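Local coordinates for hydrogenase expression/formation protein HypE (Desulfovibrio vulgaris subsp. vulgaris, PDB 2Z1U) that binds ATP and magnesium and probably takes part in the maturation of hydrogenases, at residues Asp197-Leu201 with Gly293-Glu297. Numbering follows the deposited sequence.
Sequences DSASL and GPHGE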
loop_
_atom_site.group_PDB
_atom_site.type_symbol
_atom_site.label_atom_id
_atom_site.label_comp_id
_atom_site.label_asym_id
_atom_site.label_seq_id
_atom_site.Cartn_x
_atom_site.Cartn_y
_atom_site.Cartn_z
ATOM N N ASP A 197 2.937 -9.799 20.553
ATOM C CA ASP A 197 2.039 -8.882 21.235
ATOM C C ASP A 197 1.150 -8.157 20.224
ATOM O O ASP A 197 0.465 -7.190 20.571
ATOM C CB ASP A 197 2.856 -7.869 22.051
ATOM C CG ASP A 197 3.891 -7.112 21.213
ATOM O OD1 ASP A 197 4.158 -7.455 20.033
ATOM O OD2 ASP A 197 4.452 -6.146 21.760
ATOM N N SER A 198 1.173 -8.626 18.978
ATOM C CA SER A 198 0.410 -8.008 17.890
ATOM C C SER A 198 -0.979 -7.629 18.391
ATOM O O SER A 198 -1.786 -8.490 18.751
ATOM C CB SER A 198 0.323 -8.943 16.685
ATOM O OG SER A 198 -0.304 -8.305 15.577
ATOM N N ALA A 199 -1.233 -6.326 18.459
ATOM C CA ALA A 199 -2.503 -5.829 18.974
ATOM C C ALA A 199 -2.707 -4.407 18.513
ATOM O O ALA A 199 -1.758 -3.649 18.345
ATOM C CB ALA A 199 -2.546 -5.901 20.539
ATOM N N SER A 200 -3.966 -4.054 18.357
ATOM C CA SER A 200 -4.406 -2.724 17.961
ATOM C C SER A 200 -4.436 -1.767 19.139
ATOM O O SER A 200 -5.012 -2.076 20.170
ATOM C CB SER A 200 -5.839 -2.835 17.364
ATOM O OG SER A 200 -5.708 -2.991 15.972
ATOM N N LEU A 201 -3.849 -0.588 18.955
ATOM C CA LEU A 201 -3.706 0.407 20.025
ATOM C C LEU A 201 -4.539 1.663 19.807
ATOM O O LEU A 201 -4.423 2.621 20.561
ATOM C CB LEU A 201 -2.216 0.805 20.169
ATOM C CG LEU A 201 -1.208 -0.311 20.483
ATOM C CD1 LEU A 201 0.216 0.266 20.495
ATOM C CD2 LEU A 201 -1.556 -0.996 21.794
ATOM N N GLY A 293 -4.890 -0.406 28.630
ATOM C CA GLY A 293 -4.737 -0.707 27.200
ATOM C C GLY A 293 -4.150 -2.083 26.963
ATOM O O GLY A 293 -3.780 -2.758 27.914
ATOM N N PRO A 294 -4.026 -2.505 25.696
ATOM C CA PRO A 294 -3.485 -3.840 25.454
ATOM C C PRO A 294 -2.093 -3.954 26.101
ATOM O O PRO A 294 -1.308 -2.986 26.043
ATOM C CB PRO A 294 -3.357 -3.886 23.910
ATOM C CG PRO A 294 -4.415 -2.921 23.425
ATOM C CD PRO A 294 -4.304 -1.800 24.429
ATOM N N HIS A 295 -1.827 -5.097 26.742
ATOM C CA HIS A 295 -0.558 -5.393 27.414
ATOM C C HIS A 295 -0.191 -4.418 28.536
ATOM O O HIS A 295 0.936 -4.421 29.046
ATOM C CB HIS A 295 0.585 -5.538 26.394
ATOM C CG HIS A 295 0.203 -6.361 25.206
ATOM N ND1 HIS A 295 -0.129 -7.694 25.308
ATOM C CD2 HIS A 295 0.032 -6.030 23.906
ATOM C CE1 HIS A 295 -0.472 -8.154 24.119
ATOM N NE2 HIS A 295 -0.379 -7.163 23.252
ATOM N N GLY A 296 -1.179 -3.640 28.973
ATOM C CA GLY A 296 -0.949 -2.601 29.966
ATOM C C GLY A 296 -0.621 -3.051 31.369
ATOM O O GLY A 296 -0.320 -2.196 32.207
ATOM N N GLU A 297 -0.678 -4.410 31.676
ATOM C CA GLU A 297 -0.174 -4.877 32.961
ATOM C C GLU A 297 1.163 -4.224 33.295
ATOM O O GLU A 297 1.521 -4.094 34.444
ATOM C CB GLU A 297 -0.019 -6.399 32.948
ATOM C CG GLU A 297 0.747 -6.933 31.748
ATOM C CD GLU A 297 -0.149 -7.188 30.551
ATOM O OE1 GLU A 297 0.265 -7.945 29.647
ATOM O OE2 GLU A 297 -1.265 -6.629 30.514
#
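A type II beta turn, Gly293 to Gly296, presents two side chains to a loop, extended over Ser198-Ser200, within the AIR synthase-related C-terminal domain of HypE. The turn follows helix 280-291 and precedes strand 300-306; the loop Asp197-Leu201 leads into helix 202-212, with Leu201 as its N-cap residue. On its far side Ser198 OG shares a hydrogen bond with His76 ND1 of helix 70-83, and Asn80 of that helix bonds the backbone of Ala199 and Leu201, so the loop is held between helix and turn. Gly293 opens the turn, its O accepting the closing hydrogen bond from Gly296 N at 2.9 Å. Pro294 comes next: its ring fixes phi at -57°, as the second position of such a turn requires, and offers a rigid apolar surface to the loop. Pro294 CB lies 4.0 Å from Ala199 CB, and Pro294 CG sits 3.8 Å from Leu201 CD2 and 3.4 Å from Ser200 O. The small methyl of Ala199 lets the backbones approach, while the longer Leu201 side chain can reach back to the proline. His295, at the third position, adopts the positive phi of 60° that a type II turn demands, more usual for glycine, and directs its imidazole at the loop. His295 NE2 donates a 2.8 Å hydrogen bond to Asp197 O. The Asp197 carboxylate forms a salt bridge with Lys273, while Asp197 CB lies over one face of the His295 ring, a CH-pi contact 3.9 Å from the centroid. Gly296 and Glu297 begin a 3-10 segment; glycine suits the first of these places because a CB on Gly296 would clash with Gly293 O.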